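VC0179-like protein (Escherichia coli, PDB 4XJ6) is a bacterial homologue of cyclic GMP-AMP synthase, a nucleotidyltransferase that probably joins GTP and ATP into a cyclic dinucleotide with the help of magnesium. Local coordinates at residues Ile36-Thr41 against Pro105-Gln110; Glu127-Asp132 against Lys187-Val192; Lys269-His274 against Asn306-Glu311. All coordinates share one frame; numbering follows the deposited sequence.

Contact 1: residues Ile36-Thr41 against Pro105-Gln110. With GH3 (3'-deoxy-guanosine-5'-triphosphate), chain E; GH3 (3'-deoxy-guanosine-5'-triphosphate), chain D.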
loop_
_atom_site.group_PDB
_atom_site.type_symbol
_atom_site.label_atom_id
_atom_site.label_comp_id
_atom_site.label_asym_id
_atom_site.label_seq_id
_atom_site.Cartn_x
_atom_site.Cartn_y
_atom_site.Cartn_z
ATOM N N ILE A 36 10.578 13.670 -3.183
ATOM C CA ILE A 36 11.955 13.459 -2.752
ATOM C C ILE A 36 12.463 12.074 -3.157
ATOM O O ILE A 36 13.586 11.926 -3.640
ATOM C CB ILE A 36 12.097 13.622 -1.220
ATOM C CG1 ILE A 36 11.821 15.069 -0.801
ATOM C CG2 ILE A 36 13.481 13.189 -0.761
ATOM C CD1 ILE A 36 11.729 15.262 0.702
ATOM N N VAL A 37 11.622 11.063 -2.964
ATOM C CA VAL A 37 11.980 9.688 -3.291
ATOM C C VAL A 37 12.040 9.478 -4.799
ATOM O O VAL A 37 12.919 8.780 -5.305
ATOM C CB VAL A 37 10.981 8.696 -2.668
ATOM C CG1 VAL A 37 11.291 7.268 -3.097
ATOM C CG2 VAL A 37 11.009 8.824 -1.157
ATOM N N ARG A 38 11.106 10.099 -5.514
ATOM C CA ARG A 38 11.056 9.996 -6.968
ATOM C C ARG A 38 12.299 10.604 -7.610
ATOM O O ARG A 38 12.920 9.994 -8.483
ATOM C CB ARG A 38 9.800 10.679 -7.517
ATOM C CG ARG A 38 8.501 9.966 -7.169
ATOM C CD ARG A 38 7.314 10.568 -7.913
ATOM N NE ARG A 38 6.081 9.822 -7.666
ATOM C CZ ARG A 38 4.935 10.032 -8.308
ATOM N NH1 ARG A 38 4.856 10.967 -9.249
ATOM N NH2 ARG A 38 3.866 9.303 -8.016
ATOM N N GLU A 39 12.657 11.807 -7.169
ATOM C CA GLU A 39 13.805 12.522 -7.716
ATOM C C GLU A 39 15.111 11.784 -7.456
ATOM O O GLU A 39 16.000 11.759 -8.306
ATOM C CB GLU A 39 13.870 13.936 -7.132
ATOM C CG GLU A 39 12.758 14.854 -7.613
ATOM C CD GLU A 39 12.578 16.069 -6.726
ATOM O OE1 GLU A 39 13.233 16.133 -5.663
ATOM O OE2 GLU A 39 11.781 16.960 -7.089
ATOM N N ARG A 40 15.218 11.178 -6.279
ATOM C CA ARG A 40 16.405 10.412 -5.922
ATOM C C ARG A 40 16.525 9.147 -6.770
ATOM O O ARG A 40 17.613 8.794 -7.222
ATOM C CB ARG A 40 16.380 10.052 -4.436
ATOM C CG ARG A 40 17.547 9.199 -3.979
ATOM C CD ARG A 40 18.870 9.861 -4.303
ATOM N NE ARG A 40 19.002 11.171 -3.674
ATOM C CZ ARG A 40 19.593 11.381 -2.503
ATOM N NH1 ARG A 40 20.107 10.363 -1.827
ATOM N NH2 ARG A 40 19.670 12.609 -2.006
ATOM N N THR A 41 15.402 8.469 -6.984
ATOM C CA THR A 41 15.382 7.270 -7.813
ATOM C C THR A 41 15.692 7.610 -9.265
ATOM O O THR A 41 16.354 6.847 -9.964
ATOM C CB THR A 41 14.027 6.557 -7.731
ATOM O OG1 THR A 41 13.761 6.206 -6.366
ATOM C CG2 THR A 41 14.025 5.293 -8.589
ATOM N N PRO A 105 12.859 5.809 -15.756
ATOM C CA PRO A 105 11.825 5.213 -14.904
ATOM C C PRO A 105 10.603 6.119 -14.776
ATOM O O PRO A 105 10.750 7.342 -14.760
ATOM C CB PRO A 105 12.530 5.055 -13.553
ATOM C CG PRO A 105 13.634 6.054 -13.579
ATOM C CD PRO A 105 14.095 6.095 -15.006
ATOM N N ARG A 106 9.416 5.530 -14.703
ATOM C CA ARG A 106 8.202 6.300 -14.458
ATOM C C ARG A 106 7.699 6.019 -13.047
ATOM O O ARG A 106 8.037 4.993 -12.456
ATOM C CB ARG A 106 7.123 5.970 -15.490
ATOM C CG ARG A 106 6.975 7.003 -16.600
ATOM C CD ARG A 106 8.156 6.977 -17.562
ATOM N NE ARG A 106 7.970 7.916 -18.666
ATOM C CZ ARG A 106 8.774 8.001 -19.721
ATOM N NH1 ARG A 106 9.826 7.197 -19.830
ATOM N NH2 ARG A 106 8.525 8.887 -20.676
ATOM N N PHE A 107 6.900 6.932 -12.507
ATOM C CA PHE A 107 6.390 6.785 -11.148
ATOM C C PHE A 107 4.883 7.002 -11.097
ATOM O O PHE A 107 4.376 8.021 -11.563
ATOM C CB PHE A 107 7.092 7.761 -10.201
ATOM C CG PHE A 107 8.589 7.652 -10.220
ATOM C CD1 PHE A 107 9.239 6.717 -9.432
ATOM C CD2 PHE A 107 9.346 8.488 -11.023
ATOM C CE1 PHE A 107 10.614 6.616 -9.447
ATOM C CE2 PHE A 107 10.723 8.391 -11.040
ATOM C CZ PHE A 107 11.358 7.456 -10.251
ATOM N N TRP A 108 4.174 6.029 -10.534
ATOM C CA TRP A 108 2.730 6.120 -10.367
ATOM C C TRP A 108 2.316 5.531 -9.026
ATOM O O TRP A 108 2.691 4.409 -8.687
ATOM C CB TRP A 108 1.996 5.409 -11.509
ATOM C CG TRP A 108 2.159 6.087 -12.836
ATOM C CD1 TRP A 108 1.779 7.357 -13.157
ATOM C CD2 TRP A 108 2.733 5.528 -14.026
ATOM N NE1 TRP A 108 2.087 7.627 -14.468
ATOM C CE2 TRP A 108 2.674 6.518 -15.025
ATOM C CE3 TRP A 108 3.294 4.285 -14.345
ATOM C CZ2 TRP A 108 3.150 6.312 -16.316
ATOM C CZ3 TRP A 108 3.769 4.081 -15.629
ATOM C CH2 TRP A 108 3.693 5.090 -16.599
ATOM N N THR A 109 1.541 6.299 -8.269
ATOM C CA THR A 109 1.077 5.866 -6.959
ATOM C C THR A 109 -0.077 4.872 -7.075
ATOM O O THR A 109 -1.012 5.069 -7.852
ATOM C CB THR A 109 0.633 7.069 -6.102
ATOM O OG1 THR A 109 1.701 8.021 -6.027
ATOM C CG2 THR A 109 0.262 6.625 -4.699
ATOM N N GLN A 110 0.004 3.792 -6.304
ATOM C CA GLN A 110 -1.092 2.837 -6.203
ATOM C C GLN A 110 -1.636 2.870 -4.778
ATOM O O GLN A 110 -1.094 3.562 -3.920
ATOM C CB GLN A 110 -0.621 1.430 -6.581
ATOM C CG GLN A 110 0.284 0.793 -5.545
ATOM C CD GLN A 110 1.100 -0.356 -6.096
ATOM O OE1 GLN A 110 1.851 -0.194 -7.058
ATOM N NE2 GLN A 110 0.962 -1.525 -5.484
HETATM O O3A GH3 E . 3.529 -5.430 3.404
HETATM P PA GH3 E . 3.568 -6.292 2.045
HETATM O O1A GH3 E . 2.261 -7.034 1.901
HETATM O O2A GH3 E . 4.748 -7.236 2.001
HETATM O "O5'" GH3 E . 3.667 -5.178 0.887
HETATM C "C5'" GH3 E . 3.269 -3.848 1.139
HETATM C "C4'" GH3 E . 3.255 -3.077 -0.172
HETATM O "O4'" GH3 E . 3.600 -3.944 -1.231
HETATM C "C3'" GH3 E . 1.898 -2.497 -0.532
HETATM C "C2'" GH3 E . 1.878 -2.559 -2.052
HETATM O "O2'" GH3 E . 2.276 -1.321 -2.595
HETATM C "C1'" GH3 E . 2.904 -3.617 -2.421
HETATM N N9 GH3 E . 2.201 -4.841 -2.832
HETATM C C8 GH3 E . 1.898 -5.869 -1.976
HETATM N N7 GH3 E . 1.268 -6.833 -2.675
HETATM C C5 GH3 E . 1.177 -6.440 -3.965
HETATM C C6 GH3 E . 0.628 -7.060 -5.077
HETATM O O6 GH3 E . 0.109 -8.170 -4.964
HETATM N N1 GH3 E . 0.666 -6.429 -6.300
HETATM C C2 GH3 E . 1.250 -5.184 -6.408
HETATM N N2 GH3 E . 1.282 -4.583 -7.597
HETATM N N3 GH3 E . 1.796 -4.571 -5.293
HETATM C C4 GH3 E . 1.762 -5.187 -4.087
HETATM P PG GH3 D . -3.538 1.387 3.285
HETATM O O1G GH3 D . -3.749 0.555 4.526
HETATM O O2G GH3 D . -2.102 1.312 2.829
HETATM O O3G GH3 D . -3.873 2.827 3.585
HETATM O O3B GH3 D . -4.524 0.818 2.145
HETATM P PB GH3 D . -4.002 0.383 0.680
HETATM O O1B GH3 D . -5.151 0.446 -0.296
HETATM O O2B GH3 D . -2.899 1.281 0.181
HETATM O O3A GH3 D . -3.524 -1.149 0.850
HETATM P PA GH3 D . -1.989 -1.611 0.720
HETATM O O1A GH3 D . -1.775 -2.845 1.567
HETATM O O2A GH3 D . -1.033 -0.514 1.113
HETATM O "O5'" GH3 D . -1.766 -1.975 -0.832
HETATM C "C5'" GH3 D . -1.561 -0.970 -1.798
HETATM C "C4'" GH3 D . -1.785 -1.556 -3.185
HETATM O "O4'" GH3 D . -1.031 -2.742 -3.319
HETATM C "C3'" GH3 D . -3.230 -1.929 -3.461
HETATM C "C2'" GH3 D . -3.108 -3.138 -4.363
HETATM O "O2'" GH3 D . -3.185 -2.737 -5.712
HETATM C "C1'" GH3 D . -1.729 -3.708 -4.079
HETATM N N9 GH3 D . -1.877 -4.915 -3.255
HETATM C C8 GH3 D . -1.622 -4.991 -1.911
HETATM N N7 GH3 D . -1.862 -6.257 -1.492
HETATM C C5 GH3 D . -2.257 -6.989 -2.563
HETATM C C6 GH3 D . -2.620 -8.322 -2.702
HETATM O O6 GH3 D . -2.612 -9.066 -1.724
HETATM N N1 GH3 D . -2.987 -8.804 -3.939
HETATM C C2 GH3 D . -2.993 -7.968 -5.033
HETATM N N2 GH3 D . -3.348 -8.441 -6.227
HETATM N N3 GH3 D . -2.632 -6.644 -4.889
HETATM C C4 GH3 D . -2.270 -6.158 -3.677
#
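Arg38 lies along one face of Phe107, and almost the whole length of its side chain takes part. With CG anti to the carbonyl carbon (chi1 -69°) and the chain extended as far as NE, the arginine leaves helix 24-57 and slides past the phenylalanine in the opposite sense. Its first methylene makes a CH-pi contact, CB of Arg38 standing 4.2 Å from the centroid of the Phe107 ring, almost on the ring normal. CG follows over the same face, and the guanidinium passes beyond the ring to lie on the phenylalanine's own methylene, with NE of Arg38 3.4 Å from CB of Phe107. The guanidinium and ring planes are only 19° apart. The arginine thus spends its hydrocarbon part on the aromatic face and carries its charge past it to Asp132 of strand 128-138, with which NH2 forms a salt bridge. OG1 of Thr109, bonded to Arg34 and Asp132, lies near the guanidinium edge.

Thr41 closes the ring edge, its CG2 3.8 Å from CE1 of Phe107. Its hydroxyl is turned back to the helix, where OG1 donates to O of Val37 at 2.9 Å and also meets Ser159. Further along the chain, Gln110 NE2 donates to the ribose O4' of the chain D nucleotide (3.2 Å).

Helix 24-57 packs here on the edge strand 106-110 of the nucleotidyltransferase sheet, its turns 36-41 running nearly antiparallel to that strand; strand 128-138 adjoins it, and helix 149-166 packs against Val37 and Arg40.

Contact 2: residues Glu127-Asp132 against Lys187-Val192. With MG (magnesium ion), chain C; MG (magnesium ion), chain B; GH3 (3'-deoxy-guanosine-5'-triphosphate), chain D; GH3 (3'-deoxy-guanosine-5'-triphosphate), chain E.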
loop_
_atom_site.group_PDB
_atom_site.type_symbol
_atom_site.label_atom_id
_atom_site.label_comp_id
_atom_site.label_asym_id
_atom_site.label_seq_id
_atom_site.Cartn_x
_atom_site.Cartn_y
_atom_site.Cartn_z
ATOM N N GLU A 127 2.010 4.408 10.836
ATOM C CA GLU A 127 2.440 5.436 9.892
ATOM C C GLU A 127 1.510 5.522 8.688
ATOM O O GLU A 127 0.908 4.525 8.292
ATOM C CB GLU A 127 3.869 5.152 9.414
ATOM C CG GLU A 127 4.902 5.049 10.527
ATOM C CD GLU A 127 6.228 4.491 10.041
ATOM O OE1 GLU A 127 6.246 3.835 8.979
ATOM O OE2 GLU A 127 7.252 4.706 10.723
ATOM N N MET A 128 1.392 6.712 8.107
ATOM C CA MET A 128 0.676 6.863 6.844
ATOM C C MET A 128 1.421 6.116 5.743
ATOM O O MET A 128 2.650 6.080 5.730
ATOM C CB MET A 128 0.518 8.338 6.475
ATOM C CG MET A 128 -0.565 9.059 7.257
ATOM S SD MET A 128 -0.554 10.848 7.030
ATOM C CE MET A 128 1.091 11.270 7.609
ATOM N N ASP A 129 0.676 5.526 4.817
ATOM C CA ASP A 129 1.275 4.639 3.828
ATOM C C ASP A 129 1.114 5.153 2.402
ATOM O O ASP A 129 -0.003 5.326 1.914
ATOM C CB ASP A 129 0.672 3.237 3.953
ATOM C CG ASP A 129 1.267 2.253 2.964
ATOM O OD1 ASP A 129 2.376 1.744 3.222
ATOM O OD2 ASP A 129 0.620 1.984 1.930
ATOM N N ILE A 130 2.244 5.397 1.743
ATOM C CA ILE A 130 2.251 5.789 0.338
ATOM C C ILE A 130 2.859 4.685 -0.522
ATOM O O ILE A 130 4.028 4.335 -0.363
ATOM C CB ILE A 130 3.041 7.089 0.102
ATOM C CG1 ILE A 130 2.676 8.144 1.146
ATOM C CG2 ILE A 130 2.794 7.610 -1.308
ATOM C CD1 ILE A 130 3.466 9.422 1.011
ATOM N N ASP A 131 2.059 4.135 -1.428
ATOM C CA ASP A 131 2.539 3.093 -2.323
ATOM C C ASP A 131 2.885 3.688 -3.680
ATOM O O ASP A 131 2.053 3.709 -4.585
ATOM C CB ASP A 131 1.494 1.991 -2.479
ATOM C CG ASP A 131 0.988 1.477 -1.151
ATOM O OD1 ASP A 131 1.719 0.709 -0.492
ATOM O OD2 ASP A 131 -0.144 1.840 -0.766
ATOM N N ASP A 132 4.112 4.178 -3.819
ATOM C CA ASP A 132 4.548 4.786 -5.069
ATOM C C ASP A 132 5.472 3.843 -5.837
ATOM O O ASP A 132 6.627 3.646 -5.463
ATOM C CB ASP A 132 5.251 6.117 -4.807
ATOM C CG ASP A 132 5.295 7.000 -6.039
ATOM O OD1 ASP A 132 4.266 7.081 -6.747
ATOM O OD2 ASP A 132 6.352 7.610 -6.303
ATOM N N LYS A 187 5.803 10.519 10.456
ATOM C CA LYS A 187 4.930 9.362 10.658
ATOM C C LYS A 187 4.450 8.804 9.323
ATOM O O LYS A 187 3.272 8.506 9.146
ATOM C CB LYS A 187 3.741 9.733 11.546
ATOM C CG LYS A 187 4.113 9.962 12.999
ATOM C CD LYS A 187 2.898 10.354 13.819
ATOM C CE LYS A 187 3.295 10.739 15.231
ATOM N NZ LYS A 187 2.167 11.339 15.996
ATOM N N THR A 188 5.384 8.682 8.389
ATOM C CA THR A 188 5.084 8.250 7.034
ATOM C C THR A 188 6.131 7.256 6.563
ATOM O O THR A 188 7.314 7.409 6.859
ATOM C CB THR A 188 5.041 9.454 6.057
ATOM O OG1 THR A 188 3.991 10.349 6.443
ATOM C CG2 THR A 188 4.812 8.995 4.622
ATOM N N HIS A 189 5.696 6.223 5.852
ATOM C CA HIS A 189 6.636 5.393 5.114
ATOM C C HIS A 189 6.174 5.268 3.667
ATOM O O HIS A 189 4.978 5.342 3.375
ATOM C CB HIS A 189 6.803 4.016 5.765
ATOM C CG HIS A 189 5.556 3.185 5.775
ATOM N ND1 HIS A 189 4.907 2.837 6.939
ATOM C CD2 HIS A 189 4.853 2.619 4.767
ATOM C CE1 HIS A 189 3.851 2.097 6.647
ATOM N NE2 HIS A 189 3.796 1.951 5.336
ATOM N N ILE A 190 7.132 5.105 2.764
ATOM C CA ILE A 190 6.828 5.025 1.346
ATOM C C ILE A 190 7.244 3.671 0.793
ATOM O O ILE A 190 8.422 3.312 0.819
ATOM C CB ILE A 190 7.534 6.137 0.552
ATOM C CG1 ILE A 190 7.135 7.510 1.095
ATOM C CG2 ILE A 190 7.214 6.020 -0.929
ATOM C CD1 ILE A 190 7.767 8.670 0.360
ATOM N N ASP A 191 6.269 2.914 0.304
ATOM C CA ASP A 191 6.547 1.632 -0.330
ATOM C C ASP A 191 6.863 1.819 -1.810
ATOM O O ASP A 191 6.138 2.504 -2.534
ATOM C CB ASP A 191 5.368 0.677 -0.153
ATOM C CG ASP A 191 5.281 0.121 1.256
ATOM O OD1 ASP A 191 6.304 0.163 1.973
ATOM O OD2 ASP A 191 4.199 -0.364 1.650
ATOM N N VAL A 192 7.951 1.201 -2.258
ATOM C CA VAL A 192 8.381 1.323 -3.646
ATOM C C VAL A 192 8.434 -0.038 -4.334
ATOM O O VAL A 192 9.496 -0.657 -4.428
ATOM C CB VAL A 192 9.764 1.993 -3.754
ATOM C CG1 VAL A 192 10.076 2.336 -5.207
ATOM C CG2 VAL A 192 9.823 3.238 -2.876
HETATM MG MG MG C . 1.992 -0.111 1.552
HETATM MG MG MG B . -1.114 1.513 1.060
HETATM P PG GH3 D . -3.538 1.387 3.285
HETATM O O1G GH3 D . -3.749 0.555 4.526
HETATM O O2G GH3 D . -2.102 1.312 2.829
HETATM O O3G GH3 D . -3.873 2.827 3.585
HETATM O O3B GH3 D . -4.524 0.818 2.145
HETATM P PB GH3 D . -4.002 0.383 0.680
HETATM O O1B GH3 D . -5.151 0.446 -0.296
HETATM O O2B GH3 D . -2.899 1.281 0.181
HETATM O O3A GH3 D . -3.524 -1.149 0.850
HETATM P PA GH3 D . -1.989 -1.611 0.720
HETATM O O1A GH3 D . -1.775 -2.845 1.567
HETATM O O2A GH3 D . -1.033 -0.514 1.113
HETATM O "O5'" GH3 D . -1.766 -1.975 -0.832
HETATM C "C5'" GH3 D . -1.561 -0.970 -1.798
HETATM C "C4'" GH3 D . -1.785 -1.556 -3.185
HETATM O "O4'" GH3 D . -1.031 -2.742 -3.319
HETATM C "C3'" GH3 D . -3.230 -1.929 -3.461
HETATM C "C2'" GH3 D . -3.108 -3.138 -4.363
HETATM O "O2'" GH3 D . -3.185 -2.737 -5.712
HETATM C "C1'" GH3 D . -1.729 -3.708 -4.079
HETATM N N9 GH3 D . -1.877 -4.915 -3.255
HETATM C C8 GH3 D . -1.622 -4.991 -1.911
HETATM N N7 GH3 D . -1.862 -6.257 -1.492
HETATM C C5 GH3 D . -2.257 -6.989 -2.563
HETATM C C6 GH3 D . -2.620 -8.322 -2.702
HETATM O O6 GH3 D . -2.612 -9.066 -1.724
HETATM N N1 GH3 D . -2.987 -8.804 -3.939
HETATM C C2 GH3 D . -2.993 -7.968 -5.033
HETATM N N2 GH3 D . -3.348 -8.441 -6.227
HETATM N N3 GH3 D . -2.632 -6.644 -4.889
HETATM C C4 GH3 D . -2.270 -6.158 -3.677
HETATM O O3A GH3 E . 3.529 -5.430 3.404
HETATM P PA GH3 E . 3.568 -6.292 2.045
HETATM O O1A GH3 E . 2.261 -7.034 1.901
HETATM O O2A GH3 E . 4.748 -7.236 2.001
HETATM O "O5'" GH3 E . 3.667 -5.178 0.887
HETATM C "C5'" GH3 E . 3.269 -3.848 1.139
HETATM C "C4'" GH3 E . 3.255 -3.077 -0.172
HETATM O "O4'" GH3 E . 3.600 -3.944 -1.231
HETATM C "C3'" GH3 E . 1.898 -2.497 -0.532
HETATM C "C2'" GH3 E . 1.878 -2.559 -2.052
HETATM O "O2'" GH3 E . 2.276 -1.321 -2.595
HETATM C "C1'" GH3 E . 2.904 -3.617 -2.421
HETATM N N9 GH3 E . 2.201 -4.841 -2.832
HETATM C C8 GH3 E . 1.898 -5.869 -1.976
HETATM N N7 GH3 E . 1.268 -6.833 -2.675
HETATM C C5 GH3 E . 1.177 -6.440 -3.965
HETATM C C6 GH3 E . 0.628 -7.060 -5.077
HETATM O O6 GH3 E . 0.109 -8.170 -4.964
HETATM N N1 GH3 E . 0.666 -6.429 -6.300
HETATM C C2 GH3 E . 1.250 -5.184 -6.408
HETATM N N2 GH3 E . 1.282 -4.583 -7.597
HETATM N N3 GH3 E . 1.796 -4.571 -5.293
HETATM C C4 GH3 E . 1.762 -5.187 -4.087
HETATM O O HOH W 1 -1.613 3.582 0.951
HETATM O O HOH W 2 1.336 -1.711 2.713
#
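Asp129 and Asp131, a DxD pair, stand in register with His189 and Asp191 on a parallel neighbour strand; the three aspartates form the two-magnesium site of a nucleotidyltransferase fold. The ladder is held by backbone bonds that alternate between the strands, from Met128 N to Lys187 O through Asp191 N to Ile130 O, ending in a weak one from Asp132 N to Asp191 O.

Apolar packing occupies the face bearing Met128, Thr188, Ile130 and Ile190; the two isoleucines lie side by side, Ile130 CD1 4.1 Å from Ile190 CG1, beneath helix 24-57.

On the other face, His189 bridges two carboxylates. ND1 donates in its ring plane to the anti lone pair of Glu127 OE1 at 2.6 Å, while NE2 makes a weak bond to Asp129 OD1, a second-shell contact to a metal ligand.

Metal coordination joins the three aspartates: Asp129 OD2 bridges both magnesium ions, and Asp131 gives one oxygen to each. The chain B ion also takes an oxygen from each phosphate of the chain D nucleotide. Asp191 OD2 reaches the chain C ion at 2.2 Å, while its OD1 pairs with Arg180. Asp131 OD1 also accepts a hydrogen bond from O2' of the chain E nucleotide, 3.0 Å away.

Contact 3: residues Lys269-His274 against Asn306-Glu311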
loop_
_atom_site.group_PDB
_atom_site.type_symbol
_atom_site.label_atom_id
_atom_site.label_comp_id
_atom_site.label_asym_id
_atom_site.label_seq_id
_atom_site.Cartn_x
_atom_site.Cartn_y
_atom_site.Cartn_z
ATOM N N LYS A 269 -18.597 3.601 -7.734
ATOM C CA LYS A 269 -19.634 4.025 -8.667
ATOM C C LYS A 269 -20.880 3.168 -8.504
ATOM O O LYS A 269 -22.002 3.673 -8.471
ATOM C CB LYS A 269 -19.138 3.935 -10.113
ATOM C CG LYS A 269 -17.886 4.734 -10.420
ATOM C CD LYS A 269 -17.542 4.622 -11.897
ATOM C CE LYS A 269 -16.123 5.079 -12.187
ATOM N NZ LYS A 269 -15.175 3.935 -12.288
ATOM N N ARG A 270 -20.663 1.862 -8.396
ATOM C CA ARG A 270 -21.750 0.892 -8.355
ATOM C C ARG A 270 -22.517 0.940 -7.036
ATOM O O ARG A 270 -23.746 0.985 -7.024
ATOM C CB ARG A 270 -21.193 -0.514 -8.594
ATOM C CG ARG A 270 -22.245 -1.604 -8.727
ATOM C CD ARG A 270 -21.616 -2.953 -9.083
ATOM N NE ARG A 270 -20.741 -3.454 -8.025
ATOM C CZ ARG A 270 -19.413 -3.370 -8.044
ATOM N NH1 ARG A 270 -18.792 -2.808 -9.075
ATOM N NH2 ARG A 270 -18.703 -3.852 -7.031
ATOM N N ILE A 271 -21.784 0.930 -5.930
ATOM C CA ILE A 271 -22.390 0.879 -4.605
ATOM C C ILE A 271 -22.784 2.270 -4.109
ATOM O O ILE A 271 -23.869 2.463 -3.555
ATOM C CB ILE A 271 -21.432 0.224 -3.589
ATOM C CG1 ILE A 271 -21.166 -1.230 -3.980
ATOM C CG2 ILE A 271 -21.999 0.303 -2.182
ATOM C CD1 ILE A 271 -19.987 -1.851 -3.268
ATOM N N GLY A 272 -21.902 3.239 -4.319
ATOM C CA GLY A 272 -22.141 4.590 -3.849
ATOM C C GLY A 272 -20.934 5.156 -3.130
ATOM O O GLY A 272 -20.030 4.420 -2.738
ATOM N N GLY A 273 -20.928 6.472 -2.949
ATOM C CA GLY A 273 -19.804 7.152 -2.331
ATOM C C GLY A 273 -19.530 6.727 -0.900
ATOM O O GLY A 273 -18.424 6.916 -0.396
ATOM N N HIS A 274 -20.533 6.145 -0.248
ATOM C CA HIS A 274 -20.404 5.730 1.147
ATOM C C HIS A 274 -19.464 4.536 1.302
ATOM O O HIS A 274 -19.091 4.173 2.418
ATOM C CB HIS A 274 -21.777 5.390 1.737
ATOM C CG HIS A 274 -22.491 4.290 1.014
ATOM N ND1 HIS A 274 -23.259 4.515 -0.109
ATOM C CD2 HIS A 274 -22.557 2.958 1.254
ATOM C CE1 HIS A 274 -23.765 3.369 -0.530
ATOM N NE2 HIS A 274 -23.354 2.410 0.278
ATOM N N ASN A 306 -18.303 -6.896 -1.313
ATOM C CA ASN A 306 -19.018 -8.147 -1.532
ATOM C C ASN A 306 -20.315 -8.151 -0.738
ATOM O O ASN A 306 -21.353 -8.612 -1.215
ATOM C CB ASN A 306 -18.148 -9.349 -1.151
ATOM C CG ASN A 306 -17.095 -9.663 -2.200
ATOM O OD1 ASN A 306 -17.150 -9.154 -3.318
ATOM N ND2 ASN A 306 -16.133 -10.509 -1.844
ATOM N N ILE A 307 -20.244 -7.618 0.476
ATOM C CA ILE A 307 -21.414 -7.474 1.328
ATOM C C ILE A 307 -22.373 -6.434 0.765
ATOM O O ILE A 307 -23.569 -6.691 0.615
ATOM C CB ILE A 307 -21.017 -7.071 2.759
ATOM C CG1 ILE A 307 -20.197 -8.180 3.419
ATOM C CG2 ILE A 307 -22.252 -6.772 3.586
ATOM C CD1 ILE A 307 -19.616 -7.798 4.766
ATOM N N LEU A 308 -21.839 -5.259 0.447
ATOM C CA LEU A 308 -22.659 -4.146 -0.014
ATOM C C LEU A 308 -23.234 -4.383 -1.408
ATOM O O LEU A 308 -24.205 -3.740 -1.798
ATOM C CB LEU A 308 -21.850 -2.846 0.007
ATOM C CG LEU A 308 -21.436 -2.356 1.397
ATOM C CD1 LEU A 308 -20.831 -0.967 1.316
ATOM C CD2 LEU A 308 -22.624 -2.373 2.345
ATOM N N ASP A 309 -22.629 -5.299 -2.159
ATOM C CA ASP A 309 -23.168 -5.681 -3.460
ATOM C C ASP A 309 -24.325 -6.653 -3.289
ATOM O O ASP A 309 -25.299 -6.616 -4.041
ATOM C CB ASP A 309 -22.087 -6.313 -4.345
ATOM C CG ASP A 309 -21.295 -5.284 -5.123
ATOM O OD1 ASP A 309 -21.884 -4.258 -5.520
ATOM O OD2 ASP A 309 -20.087 -5.503 -5.342
ATOM N N ARG A 310 -24.213 -7.512 -2.284
ATOM C CA ARG A 310 -25.177 -8.583 -2.071
ATOM C C ARG A 310 -26.393 -8.148 -1.257
ATOM O O ARG A 310 -27.516 -8.578 -1.525
ATOM C CB ARG A 310 -24.496 -9.761 -1.372
ATOM C CG ARG A 310 -25.372 -10.991 -1.202
ATOM C CD ARG A 310 -24.788 -11.949 -0.173
ATOM N NE ARG A 310 -23.368 -12.197 -0.402
ATOM C CZ ARG A 310 -22.439 -12.155 0.547
ATOM N NH1 ARG A 310 -22.776 -11.877 1.801
ATOM N NH2 ARG A 310 -21.169 -12.392 0.246
ATOM N N GLU A 311 -26.164 -7.295 -0.264
ATOM C CA GLU A 311 -27.205 -6.947 0.695
ATOM C C GLU A 311 -27.756 -5.545 0.469
ATOM O O GLU A 311 -26.997 -4.593 0.279
ATOM C CB GLU A 311 -26.663 -7.064 2.122
ATOM C CG GLU A 311 -25.832 -8.316 2.376
ATOM C CD GLU A 311 -26.668 -9.582 2.456
ATOM O OE1 GLU A 311 -27.912 -9.488 2.418
ATOM O OE2 GLU A 311 -26.077 -10.678 2.562
#
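Asp309 OD2 receives NH2 of Arg270 at 2.7 Å on its syn lone pair, and OD1 of the same carboxylate takes NE of Arg270 at 2.9 Å, 31° out of the carboxylate plane. This is a side-on, two-nitrogen salt bridge, in which the carboxylate meets the edge of the guanidinium with the two planes turned 38° apart. A bend at chi3 (64°) brings that edge round, and NH2 also bonds to Ser267 one helical turn earlier.

The pair spans the C-terminal ends of helices 257-271 and 297-310, in the helical C-terminal region of this cGAS-like enzyme, where Gly272 ends the first helix with positive phi before helix 274-289 begins. Beside the salt bridge, Ile271 lays CG2 against CB of Leu308 at 3.8 Å, the two side chains crossing at about a right angle, while CG1 of Ile271 sits 3.5 Å from Asp309 OD1. His274 adds a looser touch on CD1 of Leu308, and its NE2 is hydrogen-bonded to His313.

Contacts 1 and 2 are built on one sheet, their centres 12 Å apart, because strand 106-110 pairs antiparallel with strand 128-138. They meet directly: Arg38 NH2 of contact 1 reaches Asp132 OD1 of contact 2 at 2.6 Å, and Gln110 N probably bonds to Asp131 O at 2.7 Å. Both also touch the two bound nucleotides, contact 1 through Gln110 and contact 2 through its metal-binding aspartates; helix 24-57 lies against the Ile130 and Ile190 face of the sheet, and the magnesium ions on the other. Contact 3 stands apart from them in the C-terminal helical region, its centre about 28 Å from that of contact 2 and about 33 Å from that of contact 1.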